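Local coordinates for putative extracellular solute-binding protein (Bordetella bronchiseptica, PDB 4P56) that probably captures small carboxylate solutes such as mandelate in the cleft between its lobes for a TRAP-type transporter, at residues G149-T154 with T227-G232; G75-V80 with D133-V138; D86-S91 with A239-R244. All coordinates share one frame; numbering follows the deposited sequence.

Contacts 2 and 3 belong to one lobe of the protein and contact 1 to the other, on opposite sides of the chain's centre, with the (R)-mandelate site between. The centre of contact 1 is about 29 Å from that of contact 3 and about 31 Å from that of contact 2. Strand 225-228 of contact 1 is followed by strand 237-242 of contact 3, so the chain crosses between lobes. Contacts 2 and 3, centred about 7 Å apart, share packing around Ile241 and a probable hydrogen bond, Val80 O to Asn243 ND2 at 2.9 Å. The side chain of Phe89 lies about 6 Å from the mandelate; pocket residue His238 immediately precedes Ala239, with Asp236 two residues earlier.

Contact 1 (G149-T154 with T227-G232); sequences GIAFTT and TEFPGG
Ile150 and Glu228 run alongside each other, and the aliphatic part of the glutamate serves as the apolar surface: Ile150 CD1 is 4.1 Å from Glu228 CG. Glu228 CG stands anti to its carbonyl carbon (chi1 -63°), and the extended chain beyond takes the carboxylate to a salt bridge with Arg282. The other branch, Ile150 CG2, rests 3.4 Å from Thr227 O and also sits over the centre of one face of the Phe152 ring. These side chains decorate two neighbouring antiparallel strands of the mixed six-stranded sheet in one lobe of the solute-binding fold. Ala151 and Thr227 form a hydrogen-bonded pair there, Ala151 N to Thr227 O at 3.1 Å and Thr227 N to Ala151 O at 3.0 Å. Ala151 is small enough to sit at the edge of the Phe229 ring, its CB 4.4 Å from CE1. Past this pair the strands part, and a water donates to Gly149 O (2.7 Å) while accepting from Phe229 N. The type II turn from Phe229 closes with Gly232 N bonded to Phe229 O. Glycine is favoured at Gly231 but demanded at Gly232 (phi 90°), where a CB would press on the preceding carbonyl O and crowd Gly149 N.

Contact 2 (G75-V80 with D133-V138); sequences GHFDAV and DEHKGV
Two consecutive turns between helix 114-129 and strand 139-145, a type I turn from Asp133 to Lys136 and a type II turn from His135 to Val138, pack against the short helix 76-81 in one lobe of the solute-binding fold. Phe77 reaches from the helix into the bend of this loop, and its rim meets backbone as well as side chains. With CG anti to the backbone N (chi1 -172°), the ring extends until its CZ lies 3.6 Å from Lys136 O, which sits at the ring edge and in the ring plane. The slightly positive ring hydrogens there suit a carbonyl oxygen. His135 comes to the same end of the ring through its carbonyl carbon, 4.0 Å from Phe77 CZ.

Val138 splits its two branches between the helix residues: CG2 approaches Phe77 CZ at 3.7 Å, whereas CG1 meets Val80 CG1 at 3.8 Å, the two valine side chains set nearly perpendicular. Valine suits this place because its methyls diverge from CB, one to each helix residue. Gly137, in the type II turn, has a positive phi (96°), at which a CB would be pressed against the carbonyl O of Lys136.

Phe77, Val80 and Val138 all touch Ile241 of strand 237-242, Phe77 and Val80 also meet strand 87-91, and the His135 imidazole turns to His92, to which its NE2 is hydrogen-bonded.

Contact 3 (D86-S91 with A239-R244); sequences DVTFVS and AVIINR
Strands 87-91 and 239-242 run antiparallel, their axes 4.8 Å apart at closest approach and their directions 146° apart, as neighbours in a three-stranded antiparallel sheet whose third strand is 139-145. Thr88 with Ile241 and Val90 with Ala239 are hydrogen-bonded pairs; the Ile241 N to Thr88 O bond (3.1 Å) is nearly straight, with 170° at the hydrogen. Val87 with Ile242 and Phe89 with Val240 alternate as non-hydrogen-bonded pairs.

On the face of Thr88, Val90, Ala239 and Ile241, the threonine flanks the isoleucine, Thr88 CG2 3.9 Å from Ile241 CG1, while Thr88 OG1 bonds to Ser32 O. A first torsion of 56° directs Ile241 CG1 toward the neighbouring strand, and the extended chain carries CD1 between Thr88 CG2 and Val90 CG1, 3.9 and 4.2 Å away. On the other face Val87 CG2 packs on Ile242 CG1 at 3.8 Å, and Phe89 turns its ring away from the neighbouring strand, toward Trp34 of the ligand pocket. Asn243 is the N-cap of the helix that follows, its OD1 accepting from Ala246 N and its ND2 hydrogen-bonded to Val80 O of helix 76-81, while its own backbone N donates to Asp86 O at 2.9 Å.

Contact 1 (G149-T154 with T227-G232)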
loop_
_atom_site.group_PDB
_atom_site.type_symbol
_atom_site.label_atom_id
_atom_site.label_comp_id
_atom_site.label_asym_id
_atom_site.label_seq_id
_atom_site.Cartn_x
_atom_site.Cartn_y
_atom_site.Cartn_z
ATOM N N GLY A 149 3.870 6.948 -5.314
ATOM C CA GLY A 149 2.595 7.649 -5.404
ATOM C C GLY A 149 2.713 8.837 -6.346
ATOM O O GLY A 149 3.750 9.517 -6.422
ATOM N N ILE A 150 1.639 9.077 -7.072
ATOM C CA ILE A 150 1.590 10.148 -8.058
ATOM C C ILE A 150 0.436 11.082 -7.738
ATOM O O ILE A 150 -0.597 10.648 -7.229
ATOM C CB ILE A 150 1.345 9.548 -9.441
ATOM C CG1 ILE A 150 2.565 8.709 -9.839
ATOM C CG2 ILE A 150 1.066 10.675 -10.442
ATOM C CD1 ILE A 150 2.406 7.905 -11.136
ATOM N N ALA A 151 0.597 12.369 -8.032
ATOM C CA ALA A 151 -0.498 13.293 -7.857
ATOM C C ALA A 151 -1.289 13.435 -9.159
ATOM O O ALA A 151 -0.845 14.114 -10.096
ATOM C CB ALA A 151 0.017 14.671 -7.389
ATOM N N PHE A 152 -2.466 12.814 -9.203
ATOM C CA PHE A 152 -3.339 12.895 -10.377
ATOM C C PHE A 152 -4.464 13.906 -10.160
ATOM O O PHE A 152 -5.109 13.932 -9.092
ATOM C CB PHE A 152 -4.012 11.551 -10.646
ATOM C CG PHE A 152 -3.086 10.460 -11.065
ATOM C CD1 PHE A 152 -2.528 10.451 -12.333
ATOM C CD2 PHE A 152 -2.819 9.397 -10.205
ATOM C CE1 PHE A 152 -1.700 9.422 -12.742
ATOM C CE2 PHE A 152 -1.984 8.347 -10.621
ATOM C CZ PHE A 152 -1.435 8.353 -11.882
ATOM N N THR A 153 -4.735 14.718 -11.181
ATOM C CA THR A 153 -5.863 15.639 -11.108
ATOM C C THR A 153 -6.660 15.669 -12.403
ATOM O O THR A 153 -6.151 15.381 -13.489
ATOM C CB THR A 153 -5.418 17.047 -10.843
ATOM O OG1 THR A 153 -4.434 17.393 -11.814
ATOM C CG2 THR A 153 -4.841 17.170 -9.453
ATOM N N THR A 154 -7.915 16.058 -12.269
ATOM C CA THR A 154 -8.853 16.017 -13.376
ATOM C C THR A 154 -8.563 17.164 -14.335
ATOM O O THR A 154 -8.439 16.937 -15.524
ATOM C CB THR A 154 -10.281 16.075 -12.853
ATOM O OG1 THR A 154 -10.520 14.915 -12.039
ATOM C CG2 THR A 154 -11.293 16.159 -14.006
ATOM N N THR A 227 1.487 14.515 -11.862
ATOM C CA THR A 227 2.826 14.966 -11.475
ATOM C C THR A 227 3.518 13.870 -10.714
ATOM O O THR A 227 3.015 13.380 -9.715
ATOM C CB THR A 227 2.779 16.246 -10.631
ATOM O OG1 THR A 227 2.173 17.278 -11.428
ATOM C CG2 THR A 227 4.206 16.675 -10.217
ATOM N N GLU A 228 4.660 13.455 -11.234
ATOM C CA GLU A 228 5.433 12.389 -10.635
ATOM C C GLU A 228 6.572 13.003 -9.864
ATOM O O GLU A 228 7.034 14.091 -10.183
ATOM C CB GLU A 228 5.996 11.469 -11.706
ATOM C CG GLU A 228 4.951 10.738 -12.521
ATOM C CD GLU A 228 5.612 9.787 -13.474
ATOM O OE1 GLU A 228 5.891 10.204 -14.610
ATOM O OE2 GLU A 228 5.922 8.638 -13.068
ATOM N N PHE A 229 7.027 12.271 -8.853
ATOM C CA PHE A 229 8.061 12.734 -7.949
ATOM C C PHE A 229 9.096 11.625 -7.805
ATOM O O PHE A 229 8.733 10.457 -7.668
ATOM C CB PHE A 229 7.441 12.964 -6.575
ATOM C CG PHE A 229 6.531 14.157 -6.497
ATOM C CD1 PHE A 229 5.211 14.067 -6.901
ATOM C CD2 PHE A 229 6.998 15.362 -6.002
ATOM C CE1 PHE A 229 4.381 15.149 -6.819
ATOM C CE2 PHE A 229 6.173 16.444 -5.927
ATOM C CZ PHE A 229 4.851 16.332 -6.327
ATOM N N PRO A 230 10.379 11.985 -7.789
ATOM C CA PRO A 230 11.407 10.971 -7.599
ATOM C C PRO A 230 11.243 10.252 -6.277
ATOM O O PRO A 230 11.171 10.881 -5.221
ATOM C CB PRO A 230 12.709 11.777 -7.634
ATOM C CG PRO A 230 12.380 12.957 -8.504
ATOM C CD PRO A 230 10.957 13.300 -8.117
ATOM N N GLY A 231 11.185 8.925 -6.356
ATOM C CA GLY A 231 11.021 8.087 -5.184
ATOM C C GLY A 231 9.617 8.132 -4.630
ATOM O O GLY A 231 9.358 7.605 -3.537
ATOM N N GLY A 232 8.707 8.777 -5.365
ATOM C CA GLY A 232 7.313 8.817 -4.976
ATOM C C GLY A 232 6.935 9.986 -4.079
ATOM O O GLY A 232 7.702 10.436 -3.240
HETATM O O HOH W 1 5.638 9.739 -8.373
#

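Contact 2 (G75-V80 with D133-V138)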
loop_
_atom_site.group_PDB
_atom_site.type_symbol
_atom_site.label_atom_id
_atom_site.label_comp_id
_atom_site.label_asym_id
_atom_site.label_seq_id
_atom_site.Cartn_x
_atom_site.Cartn_y
_atom_site.Cartn_z
ATOM N N GLY A 75 -13.505 -2.923 6.922
ATOM C CA GLY A 75 -14.074 -4.006 7.713
ATOM C C GLY A 75 -13.374 -5.345 7.566
ATOM O O GLY A 75 -13.633 -6.295 8.312
ATOM N N HIS A 76 -12.476 -5.439 6.606
ATOM C CA HIS A 76 -11.810 -6.704 6.343
ATOM C C HIS A 76 -10.884 -7.166 7.483
ATOM O O HIS A 76 -10.677 -8.359 7.649
ATOM C CB HIS A 76 -11.070 -6.670 4.991
ATOM C CG HIS A 76 -11.943 -7.052 3.821
ATOM N ND1 HIS A 76 -12.937 -6.235 3.332
ATOM C CD2 HIS A 76 -11.974 -8.181 3.069
ATOM C CE1 HIS A 76 -13.536 -6.837 2.311
ATOM N NE2 HIS A 76 -12.984 -8.024 2.144
ATOM N N PHE A 77 -10.351 -6.257 8.292
ATOM C CA PHE A 77 -9.492 -6.701 9.384
ATOM C C PHE A 77 -10.343 -7.485 10.395
ATOM O O PHE A 77 -10.015 -8.618 10.781
ATOM C CB PHE A 77 -8.825 -5.504 10.071
ATOM C CG PHE A 77 -7.792 -5.911 11.083
ATOM C CD1 PHE A 77 -8.170 -6.378 12.313
ATOM C CD2 PHE A 77 -6.444 -5.845 10.790
ATOM C CE1 PHE A 77 -7.231 -6.800 13.245
ATOM C CE2 PHE A 77 -5.477 -6.251 11.742
ATOM C CZ PHE A 77 -5.878 -6.729 12.950
ATOM N N ASP A 78 -11.434 -6.871 10.836
ATOM C CA ASP A 78 -12.347 -7.540 11.763
ATOM C C ASP A 78 -12.979 -8.819 11.166
ATOM O O ASP A 78 -13.245 -9.770 11.904
ATOM C CB ASP A 78 -13.448 -6.584 12.234
ATOM C CG ASP A 78 -12.926 -5.533 13.216
ATOM O OD1 ASP A 78 -11.917 -5.810 13.886
ATOM O OD2 ASP A 78 -13.501 -4.431 13.286
ATOM N N ALA A 79 -13.236 -8.834 9.862
ATOM C CA ALA A 79 -13.783 -10.046 9.227
ATOM C C ALA A 79 -12.855 -11.209 9.508
ATOM O O ALA A 79 -13.311 -12.315 9.841
ATOM C CB ALA A 79 -13.973 -9.862 7.751
ATOM N N VAL A 80 -11.551 -10.963 9.422
ATOM C CA VAL A 80 -10.585 -12.027 9.727
ATOM C C VAL A 80 -10.549 -12.351 11.224
ATOM O O VAL A 80 -10.640 -13.533 11.621
ATOM C CB VAL A 80 -9.164 -11.698 9.146
ATOM C CG1 VAL A 80 -8.113 -12.640 9.693
ATOM C CG2 VAL A 80 -9.218 -11.783 7.646
ATOM N N ASP A 133 2.730 -5.087 18.522
ATOM C CA ASP A 133 1.409 -5.737 18.447
ATOM C C ASP A 133 0.362 -4.880 17.721
ATOM O O ASP A 133 -0.820 -4.921 18.063
ATOM C CB ASP A 133 0.913 -6.068 19.875
ATOM C CG ASP A 133 -0.129 -7.162 19.918
ATOM O OD1 ASP A 133 -0.185 -7.982 18.960
ATOM O OD2 ASP A 133 -0.866 -7.210 20.952
ATOM N N GLU A 134 0.767 -4.139 16.694
ATOM C CA GLU A 134 -0.210 -3.344 15.943
ATOM C C GLU A 134 -1.297 -4.203 15.286
ATOM O O GLU A 134 -2.414 -3.715 15.095
ATOM C CB GLU A 134 0.474 -2.519 14.870
ATOM C CG GLU A 134 1.384 -1.435 15.392
ATOM C CD GLU A 134 1.833 -0.505 14.313
ATOM O OE1 GLU A 134 2.199 -0.981 13.185
ATOM O OE2 GLU A 134 1.786 0.732 14.584
ATOM N N HIS A 135 -0.973 -5.449 14.916
ATOM C CA HIS A 135 -1.928 -6.345 14.233
ATOM C C HIS A 135 -2.604 -7.292 15.234
ATOM O O HIS A 135 -2.799 -8.474 14.957
ATOM C CB HIS A 135 -1.214 -7.154 13.123
ATOM C CG HIS A 135 -0.679 -6.299 12.021
ATOM N ND1 HIS A 135 0.454 -5.531 12.153
ATOM C CD2 HIS A 135 -1.167 -6.061 10.791
ATOM C CE1 HIS A 135 0.638 -4.840 11.035
ATOM N NE2 HIS A 135 -0.338 -5.139 10.208
ATOM N N LYS A 136 -2.917 -6.772 16.424
ATOM C CA LYS A 136 -3.439 -7.599 17.502
ATOM C C LYS A 136 -4.649 -8.389 17.025
ATOM O O LYS A 136 -5.527 -7.836 16.363
ATOM C CB LYS A 136 -3.863 -6.714 18.676
ATOM C CG LYS A 136 -4.398 -7.483 19.867
ATOM C CD LYS A 136 -4.846 -6.541 20.991
ATOM C CE LYS A 136 -5.096 -7.320 22.280
ATOM N NZ LYS A 136 -5.595 -6.414 23.334
ATOM N N GLY A 137 -4.696 -9.668 17.382
ATOM C CA GLY A 137 -5.898 -10.467 17.215
ATOM C C GLY A 137 -5.950 -11.298 15.938
ATOM O O GLY A 137 -6.853 -12.113 15.777
ATOM N N VAL A 138 -4.991 -11.097 15.039
ATOM C CA VAL A 138 -4.856 -11.928 13.835
ATOM C C VAL A 138 -3.378 -12.321 13.687
ATOM O O VAL A 138 -2.496 -11.767 14.376
ATOM C CB VAL A 138 -5.298 -11.201 12.545
ATOM C CG1 VAL A 138 -6.777 -10.733 12.651
ATOM C CG2 VAL A 138 -4.384 -10.015 12.251
#

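Contact 3 (D86-S91 with A239-R244)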
loop_
_atom_site.group_PDB
_atom_site.type_symbol
_atom_site.label_atom_id
_atom_site.label_comp_id
_atom_site.label_asym_id
_atom_site.label_seq_id
_atom_site.Cartn_x
_atom_site.Cartn_y
_atom_site.Cartn_z
ATOM N N ASP A 86 -10.999 -16.406 6.371
ATOM C CA ASP A 86 -9.751 -16.888 6.926
ATOM C C ASP A 86 -8.562 -15.960 6.618
ATOM O O ASP A 86 -7.686 -15.801 7.466
ATOM C CB ASP A 86 -9.422 -18.282 6.394
ATOM C CG ASP A 86 -10.373 -19.355 6.917
ATOM O OD1 ASP A 86 -10.634 -19.377 8.142
ATOM O OD2 ASP A 86 -10.871 -20.162 6.095
ATOM N N VAL A 87 -8.547 -15.378 5.423
ATOM C CA VAL A 87 -7.412 -14.612 4.932
ATOM C C VAL A 87 -7.875 -13.360 4.201
ATOM O O VAL A 87 -8.881 -13.370 3.502
ATOM C CB VAL A 87 -6.565 -15.467 3.953
ATOM C CG1 VAL A 87 -5.424 -14.665 3.333
ATOM C CG2 VAL A 87 -6.058 -16.738 4.685
ATOM N N THR A 88 -7.153 -12.265 4.386
ATOM C CA THR A 88 -7.384 -11.115 3.550
ATOM C C THR A 88 -6.162 -10.219 3.497
ATOM O O THR A 88 -5.148 -10.526 4.100
ATOM C CB THR A 88 -8.583 -10.280 4.039
ATOM O OG1 THR A 88 -9.002 -9.442 2.975
ATOM C CG2 THR A 88 -8.191 -9.433 5.219
ATOM N N PHE A 89 -6.295 -9.113 2.767
ATOM C CA PHE A 89 -5.309 -8.024 2.821
ATOM C C PHE A 89 -5.985 -6.745 3.290
ATOM O O PHE A 89 -7.172 -6.523 3.017
ATOM C CB PHE A 89 -4.660 -7.800 1.459
ATOM C CG PHE A 89 -5.640 -7.484 0.374
ATOM C CD1 PHE A 89 -6.365 -8.487 -0.246
ATOM C CD2 PHE A 89 -5.841 -6.178 -0.025
ATOM C CE1 PHE A 89 -7.294 -8.199 -1.251
ATOM C CE2 PHE A 89 -6.772 -5.879 -1.040
ATOM C CZ PHE A 89 -7.476 -6.880 -1.652
ATOM N N VAL A 90 -5.244 -5.917 4.020
ATOM C CA VAL A 90 -5.814 -4.686 4.550
ATOM C C VAL A 90 -4.841 -3.565 4.285
ATOM O O VAL A 90 -3.634 -3.784 4.318
ATOM C CB VAL A 90 -6.072 -4.780 6.081
ATOM C CG1 VAL A 90 -7.151 -5.797 6.393
ATOM C CG2 VAL A 90 -4.791 -5.113 6.832
ATOM N N SER A 91 -5.361 -2.370 4.028
ATOM C CA SER A 91 -4.493 -1.229 3.849
ATOM C C SER A 91 -4.263 -0.529 5.182
ATOM O O SER A 91 -5.198 -0.185 5.868
ATOM C CB SER A 91 -5.060 -0.205 2.868
ATOM O OG SER A 91 -4.257 0.977 2.940
ATOM N N ALA A 239 -1.150 -5.231 4.672
ATOM C CA ALA A 239 -0.786 -6.436 5.417
ATOM C C ALA A 239 -1.587 -7.626 4.907
ATOM O O ALA A 239 -2.767 -7.502 4.636
ATOM C CB ALA A 239 -1.044 -6.236 6.904
ATOM N N VAL A 240 -0.947 -8.794 4.794
ATOM C CA VAL A 240 -1.703 -10.018 4.574
ATOM C C VAL A 240 -1.825 -10.753 5.941
ATOM O O VAL A 240 -0.822 -11.001 6.627
ATOM C CB VAL A 240 -1.020 -10.893 3.525
ATOM C CG1 VAL A 240 -1.750 -12.228 3.407
ATOM C CG2 VAL A 240 -1.004 -10.175 2.192
ATOM N N ILE A 241 -3.056 -11.083 6.323
ATOM C CA ILE A 241 -3.367 -11.600 7.640
ATOM C C ILE A 241 -4.191 -12.897 7.557
ATOM O O ILE A 241 -4.878 -13.153 6.559
ATOM C CB ILE A 241 -4.119 -10.534 8.498
ATOM C CG1 ILE A 241 -5.372 -10.054 7.803
ATOM C CG2 ILE A 241 -3.228 -9.272 8.731
ATOM C CD1 ILE A 241 -6.287 -9.220 8.662
ATOM N N ILE A 242 -4.088 -13.718 8.607
ATOM C CA ILE A 242 -4.862 -14.943 8.696
ATOM C C ILE A 242 -5.434 -15.115 10.085
ATOM O O ILE A 242 -4.841 -14.732 11.101
ATOM C CB ILE A 242 -4.019 -16.187 8.255
ATOM C CG1 ILE A 242 -4.892 -17.432 8.230
ATOM C CG2 ILE A 242 -2.803 -16.370 9.167
ATOM C CD1 ILE A 242 -4.242 -18.617 7.475
ATOM N N ASN A 243 -6.640 -15.647 10.117
ATOM C CA ASN A 243 -7.306 -15.901 11.365
ATOM C C ASN A 243 -6.471 -16.917 12.159
ATOM O O ASN A 243 -5.963 -17.901 11.589
ATOM C CB ASN A 243 -8.681 -16.484 11.070
ATOM C CG ASN A 243 -9.385 -16.954 12.333
ATOM O OD1 ASN A 243 -9.226 -18.099 12.723
ATOM N ND2 ASN A 243 -10.122 -16.063 12.984
ATOM N N ARG A 244 -6.311 -16.686 13.461
ATOM C CA ARG A 244 -5.401 -17.519 14.251
ATOM C C ARG A 244 -5.901 -18.944 14.429
ATOM O O ARG A 244 -5.116 -19.890 14.476
ATOM C CB ARG A 244 -5.149 -16.885 15.633
ATOM C CG ARG A 244 -4.288 -15.659 15.541
ATOM C CD ARG A 244 -4.084 -15.025 16.921
ATOM N NE ARG A 244 -3.017 -14.046 16.826
ATOM C CZ ARG A 244 -2.800 -13.086 17.714
ATOM N NH1 ARG A 244 -3.579 -12.975 18.785
ATOM N NH2 ARG A 244 -1.809 -12.228 17.511
#